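Protein toll (PDB 4LXR) is a Toll-like receptor that binds the cleaved cytokine spaetzle C-106 through its leucine-rich repeat ectodomain, signalling for embryonic dorsal-ventral polarity and antifungal immunity. Local coordinates at residues A19-M22 with S23-E26; T41-P44 with K45-V48; L425-L429 with L430-L434; P734-L737 with F738-N742. One frame throughout, in Å; residues are numbered along the deposited sequence.

Interaction 1: A19-M22 with S23-E26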
loop_
_atom_site.group_PDB
_atom_site.type_symbol
_atom_site.label_atom_id
_atom_site.label_comp_id
_atom_site.label_asym_id
_atom_site.label_seq_id
_atom_site.Cartn_x
_atom_site.Cartn_y
_atom_site.Cartn_z
ATOM N N ALA A 19 -17.873 -20.406 -31.186
ATOM C CA ALA A 19 -18.348 -19.101 -30.750
ATOM C C ALA A 19 -17.184 -18.127 -30.759
ATOM O O ALA A 19 -16.120 -18.432 -30.210
ATOM C CB ALA A 19 -18.977 -19.185 -29.354
ATOM N N PRO A 20 -17.366 -16.966 -31.408
ATOM C CA PRO A 20 -16.333 -15.931 -31.339
ATOM C C PRO A 20 -16.235 -15.412 -29.920
ATOM O O PRO A 20 -17.232 -15.384 -29.211
ATOM C CB PRO A 20 -16.864 -14.837 -32.269
ATOM C CG PRO A 20 -18.340 -15.053 -32.308
ATOM C CD PRO A 20 -18.507 -16.549 -32.237
ATOM N N ILE A 21 -15.038 -15.039 -29.499
ATOM C CA ILE A 21 -14.863 -14.423 -28.195
ATOM C C ILE A 21 -13.608 -13.562 -28.204
ATOM O O ILE A 21 -12.500 -14.057 -28.440
ATOM C CB ILE A 21 -14.868 -15.451 -27.035
ATOM C CG1 ILE A 21 -14.632 -14.738 -25.708
ATOM C CG2 ILE A 21 -13.844 -16.550 -27.243
ATOM C CD1 ILE A 21 -14.683 -15.650 -24.524
ATOM N N MET A 22 -13.800 -12.269 -27.951
ATOM C CA MET A 22 -12.769 -11.268 -28.204
ATOM C C MET A 22 -12.272 -11.398 -29.641
ATOM O O MET A 22 -13.071 -11.484 -30.574
ATOM C CB MET A 22 -11.630 -11.370 -27.188
ATOM C CG MET A 22 -11.929 -10.611 -25.898
ATOM S SD MET A 22 -11.725 -11.581 -24.391
ATOM C CE MET A 22 -12.384 -10.416 -23.203
ATOM N N SER A 23 -10.963 -11.427 -29.831
ATOM C CA SER A 23 -10.433 -11.547 -31.181
ATOM C C SER A 23 -10.268 -13.008 -31.617
ATOM O O SER A 23 -9.878 -13.286 -32.752
ATOM C CB SER A 23 -9.117 -10.779 -31.304
ATOM O OG SER A 23 -8.334 -10.946 -30.137
ATOM N N GLU A 24 -10.591 -13.944 -30.730
ATOM C CA GLU A 24 -10.393 -15.358 -31.037
ATOM C C GLU A 24 -11.685 -16.151 -31.237
ATOM O O GLU A 24 -12.787 -15.605 -31.200
ATOM C CB GLU A 24 -9.541 -16.018 -29.951
ATOM C CG GLU A 24 -10.256 -16.157 -28.624
ATOM C CD GLU A 24 -9.323 -16.512 -27.489
ATOM O OE1 GLU A 24 -9.831 -16.843 -26.391
ATOM O OE2 GLU A 24 -8.086 -16.470 -27.698
ATOM N N TYR A 25 -11.532 -17.451 -31.456
ATOM C CA TYR A 25 -12.667 -18.343 -31.624
ATOM C C TYR A 25 -12.463 -19.549 -30.733
ATOM O O TYR A 25 -11.357 -20.060 -30.638
ATOM C CB TYR A 25 -12.792 -18.788 -33.084
ATOM C CG TYR A 25 -12.958 -17.640 -34.051
ATOM C CD1 TYR A 25 -14.222 -17.099 -34.318
ATOM C CD2 TYR A 25 -11.857 -17.080 -34.687
ATOM C CE1 TYR A 25 -14.377 -16.043 -35.196
ATOM C CE2 TYR A 25 -12.001 -16.023 -35.566
ATOM C CZ TYR A 25 -13.266 -15.508 -35.816
ATOM O OH TYR A 25 -13.406 -14.461 -36.693
ATOM N N GLU A 26 -13.516 -19.993 -30.061
ATOM C CA GLU A 26 -13.428 -21.240 -29.324
ATOM C C GLU A 26 -14.273 -22.300 -30.007
ATOM O O GLU A 26 -15.470 -22.118 -30.209
ATOM C CB GLU A 26 -13.860 -21.092 -27.867
ATOM C CG GLU A 26 -13.538 -22.336 -27.043
ATOM C CD GLU A 26 -14.347 -22.449 -25.763
ATOM O OE1 GLU A 26 -15.588 -22.603 -25.841
ATOM O OE2 GLU A 26 -13.739 -22.399 -24.675
#

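Interaction 2: T41-P44 with K45-V48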
loop_
_atom_site.group_PDB
_atom_site.type_symbol
_atom_site.label_atom_id
_atom_site.label_comp_id
_atom_site.label_asym_id
_atom_site.label_seq_id
_atom_site.Cartn_x
_atom_site.Cartn_y
_atom_site.Cartn_z
ATOM N N THR A 41 -8.751 -23.162 -29.574
ATOM C CA THR A 41 -8.756 -21.709 -29.537
ATOM C C THR A 41 -7.944 -21.202 -30.716
ATOM O O THR A 41 -6.758 -21.517 -30.859
ATOM C CB THR A 41 -8.169 -21.172 -28.228
ATOM O OG1 THR A 41 -8.922 -21.684 -27.124
ATOM C CG2 THR A 41 -8.206 -19.647 -28.206
ATOM N N ILE A 42 -8.598 -20.431 -31.569
ATOM C CA ILE A 42 -7.983 -19.938 -32.786
ATOM C C ILE A 42 -7.871 -18.422 -32.754
ATOM O O ILE A 42 -8.869 -17.710 -32.574
ATOM C CB ILE A 42 -8.784 -20.362 -34.033
ATOM C CG1 ILE A 42 -8.979 -21.879 -34.056
ATOM C CG2 ILE A 42 -8.095 -19.875 -35.300
ATOM C CD1 ILE A 42 -9.705 -22.393 -35.288
ATOM N N GLN A 43 -6.643 -17.944 -32.902
ATOM C CA GLN A 43 -6.352 -16.527 -33.085
ATOM C C GLN A 43 -5.627 -16.415 -34.430
ATOM O O GLN A 43 -4.415 -16.630 -34.508
ATOM C CB GLN A 43 -5.492 -16.008 -31.931
ATOM C CG GLN A 43 -5.064 -14.559 -32.032
ATOM C CD GLN A 43 -6.151 -13.605 -31.597
ATOM O OE1 GLN A 43 -6.647 -13.681 -30.472
ATOM N NE2 GLN A 43 -6.537 -12.702 -32.490
ATOM N N PRO A 44 -6.384 -16.102 -35.496
ATOM C CA PRO A 44 -5.974 -16.179 -36.907
ATOM C C PRO A 44 -4.610 -15.557 -37.182
ATOM O O PRO A 44 -4.381 -14.425 -36.765
ATOM C CB PRO A 44 -7.068 -15.389 -37.625
ATOM C CG PRO A 44 -8.272 -15.552 -36.749
ATOM C CD PRO A 44 -7.742 -15.539 -35.346
ATOM N N LYS A 45 -3.737 -16.307 -37.864
ATOM C CA LYS A 45 -2.359 -15.900 -38.178
ATOM C C LYS A 45 -1.418 -15.958 -36.982
ATOM O O LYS A 45 -0.200 -16.019 -37.157
ATOM C CB LYS A 45 -2.284 -14.506 -38.821
ATOM C CG LYS A 45 -2.994 -14.378 -40.155
ATOM C CD LYS A 45 -2.813 -12.979 -40.736
ATOM C CE LYS A 45 -3.690 -12.762 -41.969
ATOM N NZ LYS A 45 -3.687 -11.345 -42.447
ATOM N N ASP A 46 -1.972 -15.938 -35.773
ATOM C CA ASP A 46 -1.148 -15.888 -34.567
ATOM C C ASP A 46 -0.900 -17.278 -33.978
ATOM O O ASP A 46 0.228 -17.781 -33.977
ATOM C CB ASP A 46 -1.773 -14.954 -33.523
ATOM C CG ASP A 46 -0.859 -14.700 -32.330
ATOM O OD1 ASP A 46 0.350 -15.001 -32.417
ATOM O OD2 ASP A 46 -1.350 -14.181 -31.304
ATOM N N TYR A 47 -1.954 -17.901 -33.472
ATOM C CA TYR A 47 -1.794 -19.209 -32.866
ATOM C C TYR A 47 -3.065 -20.045 -32.895
ATOM O O TYR A 47 -4.183 -19.522 -33.030
ATOM C CB TYR A 47 -1.276 -19.072 -31.438
ATOM C CG TYR A 47 -2.328 -18.709 -30.418
ATOM C CD1 TYR A 47 -2.727 -17.388 -30.236
ATOM C CD2 TYR A 47 -2.905 -19.688 -29.610
ATOM C CE1 TYR A 47 -3.683 -17.053 -29.285
ATOM C CE2 TYR A 47 -3.865 -19.363 -28.666
ATOM C CZ TYR A 47 -4.250 -18.048 -28.512
ATOM O OH TYR A 47 -5.197 -17.725 -27.570
ATOM N N VAL A 48 -2.880 -21.353 -32.781
ATOM C CA VAL A 48 -3.985 -22.262 -32.538
ATOM C C VAL A 48 -3.625 -23.103 -31.320
ATOM O O VAL A 48 -2.533 -23.660 -31.254
ATOM C CB VAL A 48 -4.288 -23.154 -33.772
ATOM C CG1 VAL A 48 -3.023 -23.866 -34.269
ATOM C CG2 VAL A 48 -5.377 -24.164 -33.452
#

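Interaction 3: L425-L429 with L430-L434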
loop_
_atom_site.group_PDB
_atom_site.type_symbol
_atom_site.label_atom_id
_atom_site.label_comp_id
_atom_site.label_asym_id
_atom_site.label_seq_id
_atom_site.Cartn_x
_atom_site.Cartn_y
_atom_site.Cartn_z
ATOM N N LEU A 425 14.769 14.654 16.550
ATOM C CA LEU A 425 15.392 15.926 16.160
ATOM C C LEU A 425 15.792 16.805 17.348
ATOM O O LEU A 425 16.048 17.999 17.188
ATOM C CB LEU A 425 14.528 16.699 15.161
ATOM C CG LEU A 425 14.264 16.022 13.814
ATOM C CD1 LEU A 425 13.494 16.968 12.902
ATOM C CD2 LEU A 425 15.569 15.565 13.146
ATOM N N GLN A 426 15.838 16.191 18.530
ATOM C CA GLN A 426 16.468 16.760 19.723
ATOM C C GLN A 426 15.992 18.171 20.031
ATOM O O GLN A 426 16.800 19.081 20.180
ATOM C CB GLN A 426 17.995 16.722 19.569
ATOM C CG GLN A 426 18.501 15.432 18.905
ATOM C CD GLN A 426 19.987 15.195 19.101
ATOM O OE1 GLN A 426 20.502 15.295 20.215
ATOM N NE2 GLN A 426 20.683 14.879 18.018
ATOM N N GLN A 427 14.680 18.337 20.141
ATOM C CA GLN A 427 14.088 19.663 20.213
ATOM C C GLN A 427 13.559 20.073 21.597
ATOM O O GLN A 427 12.675 19.417 22.143
ATOM C CB GLN A 427 12.974 19.766 19.182
ATOM C CG GLN A 427 12.417 21.163 19.049
ATOM C CD GLN A 427 13.456 22.164 18.598
ATOM O OE1 GLN A 427 14.110 21.980 17.574
ATOM N NE2 GLN A 427 13.615 23.233 19.364
ATOM N N PRO A 428 14.102 21.169 22.163
ATOM C CA PRO A 428 13.686 21.696 23.471
ATOM C C PRO A 428 12.290 22.324 23.468
ATOM O O PRO A 428 11.939 23.074 22.557
ATOM C CB PRO A 428 14.751 22.756 23.781
ATOM C CG PRO A 428 15.299 23.137 22.460
ATOM C CD PRO A 428 15.289 21.876 21.651
ATOM N N LEU A 429 11.519 22.023 24.509
ATOM C CA LEU A 429 10.090 22.322 24.555
ATOM C C LEU A 429 9.782 23.807 24.523
ATOM O O LEU A 429 8.806 24.236 23.908
ATOM C CB LEU A 429 9.458 21.695 25.802
ATOM C CG LEU A 429 8.803 20.315 25.670
ATOM C CD1 LEU A 429 9.685 19.319 24.912
ATOM C CD2 LEU A 429 8.457 19.785 27.057
ATOM N N LEU A 430 10.615 24.590 25.195
ATOM C CA LEU A 430 10.389 26.021 25.271
ATOM C C LEU A 430 10.646 26.722 23.938
ATOM O O LEU A 430 9.932 27.656 23.580
ATOM C CB LEU A 430 11.226 26.635 26.384
ATOM C CG LEU A 430 10.756 28.029 26.761
ATOM C CD1 LEU A 430 9.280 28.003 27.117
ATOM C CD2 LEU A 430 11.564 28.549 27.914
ATOM N N ASP A 431 11.668 26.281 23.212
ATOM C CA ASP A 431 11.908 26.771 21.857
ATOM C C ASP A 431 10.656 26.644 20.992
ATOM O O ASP A 431 10.316 27.561 20.245
ATOM C CB ASP A 431 13.068 26.021 21.201
ATOM C CG ASP A 431 14.422 26.556 21.623
ATOM O OD1 ASP A 431 14.864 26.239 22.747
ATOM O OD2 ASP A 431 15.041 27.305 20.833
ATOM N N ILE A 432 9.971 25.508 21.116
ATOM C CA ILE A 432 8.714 25.270 20.400
ATOM C C ILE A 432 7.596 26.233 20.820
ATOM O O ILE A 432 7.024 26.916 19.978
ATOM C CB ILE A 432 8.228 23.807 20.566
ATOM C CG1 ILE A 432 9.224 22.839 19.921
ATOM C CG2 ILE A 432 6.843 23.624 19.967
ATOM C CD1 ILE A 432 9.855 23.397 18.667
ATOM N N MET A 433 7.297 26.274 22.117
ATOM C CA MET A 433 6.296 27.182 22.675
ATOM C C MET A 433 6.540 28.632 22.279
ATOM O O MET A 433 5.606 29.360 21.952
ATOM C CB MET A 433 6.290 27.105 24.200
ATOM C CG MET A 433 5.711 25.838 24.792
ATOM S SD MET A 433 5.556 25.994 26.589
ATOM C CE MET A 433 4.733 24.456 26.992
ATOM N N LEU A 434 7.804 29.045 22.323
ATOM C CA LEU A 434 8.176 30.423 22.012
ATOM C C LEU A 434 8.281 30.649 20.501
ATOM O O LEU A 434 8.861 31.636 20.045
ATOM C CB LEU A 434 9.469 30.818 22.736
ATOM C CG LEU A 434 9.353 30.802 24.266
ATOM C CD1 LEU A 434 10.665 31.188 24.940
ATOM C CD2 LEU A 434 8.222 31.706 24.747
#

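Interaction 4: P734-L737 with F738-N742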
loop_
_atom_site.group_PDB
_atom_site.type_symbol
_atom_site.label_atom_id
_atom_site.label_comp_id
_atom_site.label_asym_id
_atom_site.label_seq_id
_atom_site.Cartn_x
_atom_site.Cartn_y
_atom_site.Cartn_z
ATOM N N PRO A 734 -50.982 46.412 40.224
ATOM C CA PRO A 734 -49.841 46.586 39.317
ATOM C C PRO A 734 -49.322 45.273 38.758
ATOM O O PRO A 734 -49.002 45.230 37.573
ATOM C CB PRO A 734 -48.762 47.241 40.199
ATOM C CG PRO A 734 -49.321 47.283 41.578
ATOM C CD PRO A 734 -50.798 47.191 41.464
ATOM N N LEU A 735 -49.249 44.237 39.594
ATOM C CA LEU A 735 -48.811 42.920 39.146
ATOM C C LEU A 735 -49.779 42.352 38.111
ATOM O O LEU A 735 -49.351 41.778 37.105
ATOM C CB LEU A 735 -48.629 41.947 40.318
ATOM C CG LEU A 735 -48.354 40.478 39.949
ATOM C CD1 LEU A 735 -47.099 40.326 39.108
ATOM C CD2 LEU A 735 -48.290 39.574 41.163
ATOM N N LEU A 736 -51.077 42.526 38.341
ATOM C CA LEU A 736 -52.067 42.024 37.391
ATOM C C LEU A 736 -51.895 42.715 36.043
ATOM O O LEU A 736 -51.830 42.046 35.014
ATOM C CB LEU A 736 -53.508 42.167 37.921
ATOM C CG LEU A 736 -54.579 41.462 37.076
ATOM C CD1 LEU A 736 -54.328 39.962 37.050
ATOM C CD2 LEU A 736 -56.048 41.761 37.526
ATOM N N LEU A 737 -51.791 44.045 36.048
ATOM C CA LEU A 737 -51.592 44.797 34.798
ATOM C C LEU A 737 -50.266 44.448 34.081
ATOM O O LEU A 737 -50.233 44.354 32.857
ATOM C CB LEU A 737 -51.707 46.311 35.028
ATOM C CG LEU A 737 -53.093 46.891 35.352
ATOM C CD1 LEU A 737 -52.974 48.381 35.713
ATOM C CD2 LEU A 737 -54.098 46.674 34.213
ATOM N N PHE A 738 -49.196 44.264 34.853
ATOM C CA PHE A 738 -47.915 43.820 34.312
ATOM C C PHE A 738 -48.072 42.522 33.520
ATOM O O PHE A 738 -47.671 42.458 32.359
ATOM C CB PHE A 738 -46.871 43.651 35.433
ATOM C CG PHE A 738 -45.560 43.049 34.975
ATOM C CD1 PHE A 738 -44.611 43.821 34.314
ATOM C CD2 PHE A 738 -45.266 41.712 35.227
ATOM C CE1 PHE A 738 -43.392 43.265 33.895
ATOM C CE2 PHE A 738 -44.048 41.147 34.812
ATOM C CZ PHE A 738 -43.112 41.928 34.145
ATOM N N THR A 739 -48.676 41.508 34.137
ATOM C CA THR A 739 -48.820 40.210 33.487
ATOM C C THR A 739 -49.641 40.298 32.200
ATOM O O THR A 739 -49.313 39.648 31.206
ATOM C CB THR A 739 -49.446 39.144 34.410
ATOM O OG1 THR A 739 -50.813 39.498 34.688
ATOM C CG2 THR A 739 -48.644 39.010 35.712
ATOM N N GLN A 740 -50.686 41.120 32.229
ATOM C CA GLN A 740 -51.577 41.285 31.090
ATOM C C GLN A 740 -50.867 41.898 29.885
ATOM O O GLN A 740 -51.187 41.550 28.738
ATOM C CB GLN A 740 -52.827 42.120 31.462
ATOM C CG GLN A 740 -53.728 41.485 32.517
ATOM C CD GLN A 740 -54.902 42.374 32.886
ATOM O OE1 GLN A 740 -54.914 43.561 32.571
ATOM N NE2 GLN A 740 -55.900 41.797 33.538
ATOM N N ASP A 741 -49.918 42.804 30.119
ATOM C CA ASP A 741 -49.200 43.385 28.978
ATOM C C ASP A 741 -47.792 42.803 28.742
ATOM O O ASP A 741 -46.989 43.383 28.015
ATOM C CB ASP A 741 -49.131 44.906 29.071
ATOM C CG ASP A 741 -49.017 45.570 27.703
ATOM O OD1 ASP A 741 -49.507 44.992 26.701
ATOM O OD2 ASP A 741 -48.452 46.684 27.635
ATOM N N ASN A 742 -47.488 41.664 29.347
ATOM C CA ASN A 742 -46.149 41.085 29.150
ATOM C C ASN A 742 -46.179 39.629 28.772
ATOM O O ASN A 742 -45.483 38.808 29.345
ATOM C CB ASN A 742 -45.251 41.332 30.362
ATOM C CG ASN A 742 -44.779 42.762 30.423
ATOM O OD1 ASN A 742 -43.813 43.121 29.767
ATOM N ND2 ASN A 742 -45.484 43.599 31.173
#

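Interaction 1: A19-M22 with S23-E26
In Glu-24 a chi1 of 70° sets CG between the backbone N and the carbonyl carbon, turning it back to within 3.1 Å of Ile-21 O. Ile-21 carries CG1 anti to its backbone N (178°), which leaves the short CG2 branch to meet that methylene, at 3.9 Å between Ile-21 CG2 and Glu-24 CG. The two side chains therefore run alongside each other in the same direction, aliphatic part against aliphatic part.

The backbone evidence is an antiparallel hairpin with two hydrogen-bonded pairs, closed by a type II' turn from Ile-21 to Glu-24, with Met-22 at the positive-phi corner. Ile-21 N reaches Glu-24 O at 2.9 Å and nearly straight. The return bond from Glu-24 N to Ile-21 O is more bent, 145° at the hydrogen. In the outer hydrogen-bonded pair, Ala-19 N bonds Glu-26 O at 3.1 Å and Glu-26 N bonds Ala-19 O at 3.0 Å. Pro-20, which has no N-H to offer, occupies the non-hydrogen-bonded pair with Tyr-25, where Pro-20 CB lies 4.0 Å from Tyr-25 CE1.

Each face has its own neighbours. Tyr-25 packs edge-to-face with Phe-2 and touches Arg-4 and, like Pro-20, Cys-7 of helix 4-12. On the face that carries Ala-19, Ile-21, Glu-24 and Glu-26 lies the ligand: Glu-26 OE2 accepts a hydrogen bond from Leu-16 N of a spaetzle chain, on which Ala-19 also packs. The chemistry implies a two-sided hairpin, with Pro-20 and the Tyr-25 ring packed toward helix 4-12 and a partly polar face toward spaetzle, where the carboxylate of Glu-26 probably strengthens the grip on the ligand's backbone N-H.

Interaction 2: T41-P44 with K45-V48
Backbone hydrogen bonds between Gln-43 and the pair Asp-46 and Tyr-47 set the register. Gln-43 O accepts twice, from Asp-46 N at 2.8 Å and from Tyr-47 N at 3.0 Å, the latter donor lying in the carbonyl plane. In return Gln-43 N meets Tyr-47 O at 2.9 Å. One residue further along the same two strands, Val-48 CA approaches Thr-41 O at 3.3 Å in a CA-H...O contact.

Side-chain packing is divided between two faces. On one, Gln-43 CB approaches CE1 of the Tyr-47 ring to 3.4 Å. Tyr-47 can lie there because its chi1 of 79° places CG between the backbone N and the carbonyl carbon, leaning the ring toward the other strand; Tyr-47 OH ends 3.6 Å from Thr-41 CG2, a methyl. The glutamine is bent at chi2, with CG 3.6 Å from Asp-46 CB and its amide turned 53° from the carboxylate plane. On the other face, the buried pair Ile-42 and Val-48 meets more loosely, Ile-42 CG1 to Val-48 CG2 at 4.3 Å, and both rest on Ile-69.

Gln-43 OE1 is hydrogen-bonded to Ser-23 OG of the preceding hairpin, which helps to orient the amide. With two residues facing Gln-43, the geometry is that of a classic beta bulge, here beside the turn of the hairpin 38-43/47-52, whose second strand runs beside strand 74-78 at the N-terminal end of the leucine-rich repeat solenoid.

Interaction 3: L425-L429 with L430-L434
Leu-429 O receives Met-433 N at 3.1 Å, an almost straight bond that defines the first turn of the short helix 429-433 within leucine-rich repeat 12. Pro-428 stands at the N-cap position, and its carbonyl oxygen makes a weak bond to Ile-432 N, at 3.4 Å.

Gln-427 supplies one side chain that packs on this helix start. With CG anti to the backbone N (chi1 -172°) and the chain bent at chi2, the amide folds back on the helix. Gln-427 CG then lies 3.4 Å from Ile-432 CD1, and NE2 comes equally near the CB of Asp-431. The glutamine and aspartate cross at about a right angle, their flat groups 61° apart. Beyond, Gln-427 also rests on Ile-438 and Tyr-462, while Ile-432 packs on Phe-460, tying the helix to neighbouring loops. With an alanine at Gln-427, the CD1 methyl of Ile-432 would probably lose the methylene it leans on and become freer to turn.

On the more exposed side, the ring of Pro-428 meets the carboxylate of Asp-431, where Pro-428 CG sits 3.1 Å from Asp-431 OD1.

Interaction 4: P734-L737 with F738-N742
Leu-736 O is held by two donors, Thr-739 OG1 at 2.8 Å and Gln-740 N at 3.1 Å, in the last turns of helix 733-740 of the C-terminal LRR cap (LRRCT 2). The hydroxyl gets there because chi1 of Thr-739 is 67°, setting OG1 between the backbone N and the carbonyl carbon. That same rotation brings CG2 of Thr-739 to 4.0 Å from Leu-735 CD1. Replacing Thr-739 by a valine would remove the hydroxyl and would probably leave Leu-736 O with its main-chain donor as sole partner among the bonds described here.

Gln-740 stretches back beside the preceding turn. Its NE2 lies 3.8 Å from Leu-736 CG, and its OE1 is 3.6 Å from Leu-737 CD2, so the amide spans two leucines. The regular main-chain ladder continues with Phe-738 N bonded to Pro-734 O at 2.9 Å.

Further out, neighbouring elements pack on these side chains. Phe-738 touches Leu-707 and Leu-710 of helix 704-710, Leu-736 meets Thr-768 and Ile-771 of helix 768-771, and Leu-735 lies on Trp-726. Near the helix's C-terminal end, Thr-739 O also accepts a hydrogen bond from Arg-749 NH1. The chain then leaves the helix, and the Asn-742 side chain holds the exit: its ND2 donates to Phe-738 O at 2.7 Å and 169°, with that oxygen lying in the plane of the amide.

Interactions 1 and 2 hold neighbouring hairpins whose inner strands, 24-29 and 38-43, pair directly: Tyr-25 N lies 2.9 Å from Ile-42 O, a probable hydrogen bond, and Glu-24 OE2 probably bonds Tyr-47 OH. Both are partly buried, but only interaction 1 meets spaetzle; no other chain touches 41-48. Interaction 3 is a loop running into a short helix and interaction 4 a helix with its C-terminal end; both use i-to-i+4 bonds instead of strand pairing. Interaction 3 is a surface contact in leucine-rich repeat 12, its centre about 70 Å from that of interaction 1. Interaction 4, in the C-terminal cap, buries Leu-735, Leu-736 and Phe-738 against neighbouring helices and loops, its centre about 65 Å from that of interaction 3.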